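Local coordinates for hypothetical protein (Rhodococcus sp., PDB 2OV9) that probably hydrolyses fatty acyl-coenzyme A thioesters to free fatty acids and coenzyme A, as a HotDog-fold thioesterase of the THEM4/THEM5 family, at residues E95-V103 with T115-Q123. Numbering follows the deposited sequence.
Sequences ENALAPPVV and TVTLTIPYQ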
loop_
_atom_site.group_PDB
_atom_site.type_symbol
_atom_site.label_atom_id
_atom_site.label_comp_id
_atom_site.label_asym_id
_atom_site.label_seq_id
_atom_site.Cartn_x
_atom_site.Cartn_y
_atom_site.Cartn_z
ATOM N N GLU B 95 -6.281 -1.284 -13.204
ATOM C CA GLU B 95 -6.185 -2.727 -13.248
ATOM C C GLU B 95 -5.400 -3.291 -12.066
ATOM O O GLU B 95 -5.063 -4.491 -12.040
ATOM C CB GLU B 95 -5.596 -3.206 -14.586
ATOM C CG GLU B 95 -6.572 -3.119 -15.752
ATOM C CD GLU B 95 -6.357 -1.906 -16.661
ATOM O OE1 GLU B 95 -5.456 -1.948 -17.529
ATOM O OE2 GLU B 95 -7.131 -0.932 -16.567
ATOM N N ASN B 96 -5.132 -2.429 -11.081
ATOM C CA ASN B 96 -4.362 -2.824 -9.914
ATOM C C ASN B 96 -5.279 -2.874 -8.700
ATOM O O ASN B 96 -5.654 -1.848 -8.168
ATOM C CB ASN B 96 -3.165 -1.886 -9.714
ATOM C CG ASN B 96 -2.226 -2.373 -8.644
ATOM O OD1 ASN B 96 -2.640 -3.080 -7.709
ATOM N ND2 ASN B 96 -0.954 -2.005 -8.762
ATOM N N ALA B 97 -5.675 -4.083 -8.289
ATOM C CA ALA B 97 -6.680 -4.209 -7.244
ATOM C C ALA B 97 -6.204 -3.737 -5.869
ATOM O O ALA B 97 -7.030 -3.549 -4.971
ATOM C CB ALA B 97 -7.267 -5.637 -7.175
ATOM N N LEU B 98 -4.898 -3.497 -5.728
ATOM C CA LEU B 98 -4.346 -2.845 -4.522
ATOM C C LEU B 98 -4.705 -1.380 -4.436
ATOM O O LEU B 98 -4.719 -0.823 -3.334
ATOM C CB LEU B 98 -2.804 -2.913 -4.499
ATOM C CG LEU B 98 -2.195 -4.155 -3.832
ATOM C CD1 LEU B 98 -2.668 -5.381 -4.483
ATOM C CD2 LEU B 98 -0.661 -4.086 -3.896
ATOM N N ALA B 99 -4.932 -0.752 -5.598
ATOM C CA ALA B 99 -5.257 0.676 -5.674
ATOM C C ALA B 99 -6.706 0.919 -5.268
ATOM O O ALA B 99 -7.584 0.150 -5.640
ATOM C CB ALA B 99 -4.962 1.213 -7.120
ATOM N N PRO B 100 -6.973 1.959 -4.450
ATOM C CA PRO B 100 -8.368 2.187 -4.104
ATOM C C PRO B 100 -9.365 2.099 -5.265
ATOM O O PRO B 100 -10.367 1.427 -5.095
ATOM C CB PRO B 100 -8.342 3.575 -3.446
ATOM C CG PRO B 100 -7.032 3.557 -2.723
ATOM C CD PRO B 100 -6.081 2.895 -3.731
ATOM N N PRO B 101 -9.102 2.727 -6.450
ATOM C CA PRO B 101 -8.006 3.576 -6.892
ATOM C C PRO B 101 -8.297 5.042 -6.664
ATOM O O PRO B 101 -9.464 5.456 -6.576
ATOM C CB PRO B 101 -7.911 3.293 -8.398
ATOM C CG PRO B 101 -9.314 2.937 -8.821
ATOM C CD PRO B 101 -10.063 2.497 -7.548
ATOM N N VAL B 102 -7.231 5.809 -6.533
ATOM C CA VAL B 102 -7.355 7.258 -6.365
ATOM C C VAL B 102 -7.430 7.928 -7.729
ATOM O O VAL B 102 -6.651 7.613 -8.617
ATOM C CB VAL B 102 -6.176 7.847 -5.548
ATOM C CG1 VAL B 102 -6.434 9.356 -5.283
ATOM C CG2 VAL B 102 -6.024 7.103 -4.210
ATOM N N VAL B 103 -8.375 8.848 -7.874
ATOM C CA VAL B 103 -8.536 9.657 -9.076
ATOM C C VAL B 103 -7.962 11.041 -8.749
ATOM O O VAL B 103 -8.282 11.610 -7.684
ATOM C CB VAL B 103 -10.035 9.782 -9.410
ATOM C CG1 VAL B 103 -10.267 10.712 -10.575
ATOM C CG2 VAL B 103 -10.619 8.376 -9.697
ATOM N N THR B 115 -10.105 13.047 -4.109
ATOM C CA THR B 115 -10.795 12.640 -2.894
ATOM C C THR B 115 -11.004 11.143 -2.968
ATOM O O THR B 115 -11.414 10.617 -4.010
ATOM C CB THR B 115 -12.151 13.343 -2.813
ATOM O OG1 THR B 115 -11.919 14.758 -2.786
ATOM C CG2 THR B 115 -12.892 12.966 -1.554
ATOM N N VAL B 116 -10.738 10.461 -1.857
ATOM C CA VAL B 116 -10.870 9.010 -1.791
ATOM C C VAL B 116 -11.511 8.624 -0.463
ATOM O O VAL B 116 -11.173 9.177 0.570
ATOM C CB VAL B 116 -9.471 8.334 -1.925
ATOM C CG1 VAL B 116 -8.580 8.651 -0.713
ATOM C CG2 VAL B 116 -9.608 6.800 -2.124
ATOM N N THR B 117 -12.431 7.672 -0.505
ATOM C CA THR B 117 -13.026 7.126 0.695
ATOM C C THR B 117 -12.397 5.737 0.867
ATOM O O THR B 117 -12.564 4.877 0.006
ATOM C CB THR B 117 -14.542 7.029 0.534
ATOM O OG1 THR B 117 -15.069 8.355 0.455
ATOM C CG2 THR B 117 -15.154 6.327 1.730
ATOM N N LEU B 118 -11.649 5.529 1.949
ATOM C CA LEU B 118 -10.906 4.276 2.109
ATOM C C LEU B 118 -11.612 3.239 2.960
ATOM O O LEU B 118 -12.379 3.567 3.856
ATOM C CB LEU B 118 -9.487 4.539 2.643
ATOM C CG LEU B 118 -8.525 5.311 1.754
ATOM C CD1 LEU B 118 -7.301 5.781 2.554
ATOM C CD2 LEU B 118 -8.062 4.472 0.545
ATOM N N THR B 119 -11.300 1.983 2.671
ATOM C CA THR B 119 -12.010 0.804 3.161
ATOM C C THR B 119 -11.118 -0.105 4.002
ATOM O O THR B 119 -9.898 0.142 4.130
ATOM C CB THR B 119 -12.477 -0.011 1.968
ATOM O OG1 THR B 119 -11.368 -0.169 1.074
ATOM C CG2 THR B 119 -13.616 0.706 1.227
ATOM N N ILE B 120 -11.696 -1.173 4.552
ATOM C CA ILE B 120 -10.976 -1.919 5.597
ATOM C C ILE B 120 -9.647 -2.571 5.224
ATOM O O ILE B 120 -8.862 -2.822 6.097
ATOM C CB ILE B 120 -11.806 -2.954 6.411
ATOM C CG1 ILE B 120 -12.479 -4.000 5.525
ATOM C CG2 ILE B 120 -12.751 -2.268 7.418
ATOM C CD1 ILE B 120 -12.891 -5.236 6.358
ATOM N N PRO B 121 -9.404 -2.889 3.944
ATOM C CA PRO B 121 -8.047 -3.405 3.649
ATOM C C PRO B 121 -6.927 -2.437 3.977
ATOM O O PRO B 121 -5.776 -2.875 4.181
ATOM C CB PRO B 121 -8.101 -3.643 2.130
ATOM C CG PRO B 121 -9.507 -3.976 1.878
ATOM C CD PRO B 121 -10.247 -2.959 2.736
ATOM N N TYR B 122 -7.255 -1.141 3.988
ATOM C CA TYR B 122 -6.303 -0.029 4.253
ATOM C C TYR B 122 -6.142 0.332 5.749
ATOM O O TYR B 122 -5.428 1.298 6.110
ATOM C CB TYR B 122 -6.714 1.209 3.410
ATOM C CG TYR B 122 -6.786 0.871 1.929
ATOM C CD1 TYR B 122 -5.629 0.763 1.162
ATOM C CD2 TYR B 122 -8.002 0.550 1.328
ATOM C CE1 TYR B 122 -5.684 0.426 -0.207
ATOM C CE2 TYR B 122 -8.073 0.178 -0.023
ATOM C CZ TYR B 122 -6.916 0.121 -0.772
ATOM O OH TYR B 122 -6.992 -0.219 -2.092
ATOM N N GLN B 123 -6.771 -0.480 6.598
ATOM C CA GLN B 123 -6.876 -0.239 8.055
ATOM C C GLN B 123 -5.574 -0.499 8.806
ATOM O O GLN B 123 -4.892 -1.496 8.553
ATOM C CB GLN B 123 -7.963 -1.125 8.639
ATOM C CG GLN B 123 -8.300 -0.940 10.152
ATOM C CD GLN B 123 -9.643 -1.593 10.502
ATOM O OE1 GLN B 123 -9.918 -2.722 10.104
ATOM N NE2 GLN B 123 -10.479 -0.883 11.233
HETATM O O HOH W 1 -8.528 -2.428 -2.931
HETATM O O HOH W 2 -10.811 12.400 -6.865
HETATM O O HOH W 3 -10.187 8.955 -5.638
#
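Tyr122 reaches across to the 95-103 loop and donates its phenolic hydrogen to the backbone carbonyl of Leu98, with OH and O 2.7 Å apart. The carbonyl lies at the ring's edge, yet the hydroxyl stands above the carbonyl plane, 55° out of it. A water gives one hydrogen to Tyr122 OH (2.8 Å) and the other to Ala97 O, so the hydroxyl serves two links to the loop. A phenylalanine here would keep the ring but would probably leave Leu98 O without this donor and the bridging water without one of its two acceptors.

Next to the hydroxyl, Pro100 offers a compact apolar ring with no N-H to satisfy. Its CG meets Leu118 CD2 at 3.5 Å, while that same methyl lies above the rim of one Tyr122 face and Pro121 CB above the rim of the opposite one. Val116 holds CG2 anti to its backbone N, against Pro100 CB at 3.7 Å and near Val102 CG2; branched aliphatic side chains suit this buried apolar patch around the proline. Between Val103 and Thr115 two waters bridge the backbones: one joins Val103 O to Thr115 N, another Val103 N to Thr115 O.

The accepting carbonyl sits in a type I turn, closed by Ala99 N donating to Asn96 O and braced by an Asx turn in which Leu98 N donates to Asn96 OD1 (3.0 Å). Arg35 of helix 26-43 binds Asn96 O and Ala99 O, and Leu98 of the second subunit packs on Tyr122. Leu118 and Tyr122 rest on helix 131-148, and Val102 meets strand 171-182, which neighbours strand 112-117 in the antiparallel HotDog sheet.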